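Local coordinates for diaminopimelate decarboxylase (Methanocaldococcus jannaschii, PDB 1TWI) that catalyses the pyridoxal 5'-phosphate-dependent decarboxylation of meso-diaminopimelate to L-lysine, the last step of lysine biosynthesis by the diaminopimelate pathway, at the interface of chains A and B. Sequence-based numbering; all coordinates share one arbitrary frame. Chains: chain A/B, Diaminopimelate decarboxylase.

Contact 1: the interface of chains A and B. Residues chain A 113-114, 179; chain B 308, 319, 354-356.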
loop_
_atom_site.group_PDB
_atom_site.type_symbol
_atom_site.label_atom_id
_atom_site.label_comp_id
_atom_site.label_asym_id
_atom_site.label_seq_id
_atom_site.Cartn_x
_atom_site.Cartn_y
_atom_site.Cartn_z
ATOM N N ASN A 113 -7.545 18.033 0.248
ATOM C CA ASN A 113 -8.416 18.411 1.351
ATOM C C ASN A 113 -7.670 18.739 2.649
ATOM O O ASN A 113 -8.301 19.075 3.652
ATOM C CB ASN A 113 -9.426 17.289 1.620
ATOM C CG ASN A 113 -8.757 16.018 2.116
ATOM O OD1 ASN A 113 -8.231 15.237 1.321
ATOM N ND2 ASN A 113 -8.751 15.814 3.449
ATOM N N CYS A 114 -6.337 18.639 2.674
ATOM C CA CYS A 114 -5.635 19.021 3.910
ATOM C C CYS A 114 -4.358 19.749 3.552
ATOM O O CYS A 114 -3.275 19.336 3.904
ATOM C CB CYS A 114 -5.294 17.789 4.796
ATOM S SG CYS A 114 -4.724 18.303 6.495
ATOM N N LYS A 179 -14.898 12.971 1.800
ATOM C CA LYS A 179 -14.343 14.117 2.511
ATOM C C LYS A 179 -14.120 15.333 1.634
ATOM O O LYS A 179 -13.910 16.415 2.163
ATOM C CB LYS A 179 -13.004 13.705 3.148
ATOM C CG LYS A 179 -11.931 13.315 2.095
ATOM C CD LYS A 179 -10.612 12.817 2.791
ATOM C CE LYS A 179 -9.553 12.459 1.752
ATOM N NZ LYS A 179 -8.259 11.960 2.360
ATOM N N HIS B 308 -7.289 21.351 9.670
ATOM C CA HIS B 308 -8.529 21.942 9.249
ATOM C C HIS B 308 -9.679 21.171 9.857
ATOM O O HIS B 308 -9.583 19.940 10.075
ATOM C CB HIS B 308 -8.728 21.816 7.742
ATOM C CG HIS B 308 -7.684 22.493 6.934
ATOM N ND1 HIS B 308 -7.691 23.850 6.709
ATOM C CD2 HIS B 308 -6.586 22.005 6.305
ATOM C CE1 HIS B 308 -6.643 24.168 5.970
ATOM N NE2 HIS B 308 -5.964 23.063 5.708
ATOM N N MET B 319 -9.315 17.120 9.505
ATOM C CA MET B 319 -8.248 16.755 8.553
ATOM C C MET B 319 -6.910 16.812 9.265
ATOM O O MET B 319 -6.544 17.873 9.756
ATOM C CB MET B 319 -8.209 17.764 7.393
ATOM C CG MET B 319 -9.594 18.112 6.808
ATOM S SD MET B 319 -10.433 16.617 6.179
ATOM C CE MET B 319 -11.729 17.463 5.283
ATOM N N ALA B 354 -9.809 12.252 8.617
ATOM C CA ALA B 354 -9.194 11.879 7.350
ATOM C C ALA B 354 -7.801 12.488 7.183
ATOM O O ALA B 354 -7.475 13.502 7.800
ATOM C CB ALA B 354 -10.084 12.364 6.194
ATOM N N GLY B 355 -7.011 11.855 6.306
ATOM C CA GLY B 355 -5.706 12.353 5.937
ATOM C C GLY B 355 -5.916 13.276 4.748
ATOM O O GLY B 355 -7.068 13.553 4.360
ATOM N N GLY B 356 -4.811 13.739 4.158
ATOM C CA GLY B 356 -4.909 14.656 3.035
ATOM C C GLY B 356 -4.738 14.069 1.646
ATOM O O GLY B 356 -4.633 14.829 0.680
HETATM O O HOH W 1 -4.411 17.575 1.107
HETATM O O HOH W 2 -6.732 15.215 -0.979
#
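The carboxamide of A:Asn113 lies against the Gly-Gly loop 355-356 of chain B, at the dimer interface close to the active site that contains B:Cys358. Its nitrogen ND2 donates to the backbone carbonyl O of B:Gly355 over 3.0 Å, with the N-H pointing almost straight at the oxygen (167°) and the acceptor close to the amide plane. With chi1 at 66° the amide is folded back over its own main chain, and OD1 and the backbone N of A:Asn113 both meet water 2, which also contacts the carbonyl O of B:Gly356. Held at both ends, the amide should be restricted in its rotation.

B:Met319, on strand 316-320, crosses the asparagine obliquely. Its chain bends at chi2 (-59°), bringing the thioether SD to 3.3 Å from A:Asn113 ND2, at best a weak hydrogen bond. The CB of the same methionine packs against the thiol sulfur SG of A:Cys114 at 3.6 Å. The cysteine CB rests on CA of B:Gly356, also at 3.6 Å. B:His308 borders the cysteine with ring carbon CD2. Water 1 links the backbone N of A:Cys114 to the B:Gly356 carbonyl, which thus meets both waters.

A:Lys179 stretches past B:Ala354, its CD tight against the methyl CB. Its terminal amine nitrogen NZ ends 2.8 Å from B:Gly355 O, a hydrogen bond made from above the carbonyl plane, on the opposite face from A:Asn113 ND2.

Contact 2: the interface of chains A and B. Residues chain A 37, 75, 405, 414; chain B 430, 432-433.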
loop_
_atom_site.group_PDB
_atom_site.type_symbol
_atom_site.label_atom_id
_atom_site.label_comp_id
_atom_site.label_asym_id
_atom_site.label_seq_id
_atom_site.Cartn_x
_atom_site.Cartn_y
_atom_site.Cartn_z
ATOM N N GLU A 37 7.297 5.147 -23.944
ATOM C CA GLU A 37 7.238 6.575 -24.179
ATOM C C GLU A 37 6.246 6.869 -25.294
ATOM O O GLU A 37 5.468 7.813 -25.199
ATOM C CB GLU A 37 8.622 7.100 -24.579
ATOM C CG GLU A 37 8.621 8.586 -24.974
ATOM C CD GLU A 37 10.043 9.031 -25.266
ATOM O OE1 GLU A 37 10.703 9.559 -24.362
ATOM O OE2 GLU A 37 10.535 8.806 -26.379
ATOM N N ALA A 75 11.261 11.101 -14.817
ATOM C CA ALA A 75 11.390 11.047 -16.294
ATOM C C ALA A 75 9.988 11.159 -16.939
ATOM O O ALA A 75 9.821 11.818 -17.983
ATOM C CB ALA A 75 12.072 9.732 -16.759
ATOM N N LEU A 405 12.366 3.073 -19.531
ATOM C CA LEU A 405 11.547 3.786 -20.499
ATOM C C LEU A 405 11.995 3.287 -21.886
ATOM O O LEU A 405 13.205 3.311 -22.192
ATOM C CB LEU A 405 11.778 5.307 -20.428
ATOM C CG LEU A 405 10.913 6.125 -21.419
ATOM C CD1 LEU A 405 9.461 6.296 -20.957
ATOM C CD2 LEU A 405 11.559 7.465 -21.619
ATOM N N ILE A 414 14.943 4.454 -15.835
ATOM C CA ILE A 414 14.409 5.693 -15.256
ATOM C C ILE A 414 14.125 5.592 -13.762
ATOM O O ILE A 414 13.744 6.591 -13.131
ATOM C CB ILE A 414 13.128 6.206 -15.970
ATOM C CG1 ILE A 414 12.030 5.117 -15.978
ATOM C CG2 ILE A 414 13.513 6.578 -17.450
ATOM C CD1 ILE A 414 10.642 5.711 -16.372
ATOM N N PRO B 430 16.449 10.450 -18.602
ATOM C CA PRO B 430 17.193 10.071 -19.817
ATOM C C PRO B 430 17.665 11.344 -20.568
ATOM O O PRO B 430 17.025 12.397 -20.525
ATOM C CB PRO B 430 16.171 9.283 -20.647
ATOM C CG PRO B 430 14.961 9.059 -19.656
ATOM C CD PRO B 430 14.999 10.197 -18.721
ATOM N N HIS B 432 17.435 12.615 -23.638
ATOM C CA HIS B 432 16.499 13.444 -24.415
ATOM C C HIS B 432 15.356 14.127 -23.618
ATOM O O HIS B 432 14.573 14.933 -24.169
ATOM C CB HIS B 432 15.902 12.601 -25.574
ATOM C CG HIS B 432 14.975 11.516 -25.106
ATOM N ND1 HIS B 432 15.417 10.377 -24.472
ATOM C CD2 HIS B 432 13.629 11.402 -25.201
ATOM C CE1 HIS B 432 14.381 9.596 -24.211
ATOM N NE2 HIS B 432 13.285 10.198 -24.648
ATOM N N LEU B 433 15.266 13.828 -22.322
ATOM C CA LEU B 433 14.239 14.416 -21.472
ATOM C C LEU B 433 14.851 15.453 -20.525
ATOM O O LEU B 433 14.157 16.020 -19.667
ATOM C CB LEU B 433 13.503 13.289 -20.669
ATOM C CG LEU B 433 12.773 12.286 -21.614
ATOM C CD1 LEU B 433 11.947 11.230 -20.810
ATOM C CD2 LEU B 433 11.836 13.061 -22.550
#
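B:His432 and A:Glu37 reach toward each other from opposite directions and join the C-terminal end of one subunit to the other in this homodimeric class-II Orn/Lys/Arg-type decarboxylase of the LysA subfamily. The imidazole nitrogen NE2 donates to the carboxylate oxygen OE1 over 2.7 Å, nearly straight at the hydrogen (167°). OE1 receives the N-H on its syn lone pair, facing OE2's side of the carboxylate. It meets the imidazole at its edge, in the ring plane, while the carboxylate plane is turned 81° from the ring. The glutamate chain stretches away from its backbone, with CG anti to N (chi1 175°), and this brings the acid from the first residue of helix 37-58 to the neighbouring subunit. The carboxylate would be expected to favour a protonated imidazole, although the structure does not show the charge.

Beside this polar pair runs an apolar seam. A:Leu405 and B:Leu433 point tip to tip, methyl CD2 of the former 3.9 Å from methyl CD1 of the latter. CD1 also lies 3.6 Å from the backbone carbonyl O of A:Ala75, a van der Waals contact. Farther along, the pyrrolidine of B:Pro430 uses two neighbouring ring carbons: CD packs on the methyl CB of A:Ala75, and CG meets the branch methyl CG2 of A:Ile414, each at 3.6 Å.

Behind the histidine, B:Leu433 backs one face of the imidazole, where its CG stands 3.7 Å off the ring plane, nearer the ring's margin than its centre. Both residues belong to the short 3-10 helix 431-433, which B:Pro430 directly precedes. Their receiving surface on chain A is assembled from helices 37-58 and 74-82 together with strands 402-407 and 410-415, the last two supplying A:Leu405 and A:Ile414.

The centres of contact 1 and contact 2 lie about 34 Å apart and share no residue or secondary-structure element, yet both join the same two chains, and the two-fold axis gives each a twin with the chains exchanged. Contact 1 is centred about 9 Å from B:Cys358, the predicted proton donor, so the partner subunit packs beside the segment leading to that residue and may steady it. Contact 2, about 33 Å from A:Cys358, instead fastens the C-terminal end of chain B onto chain A. The homodimer is thus held both near the catalytic region and well away from it.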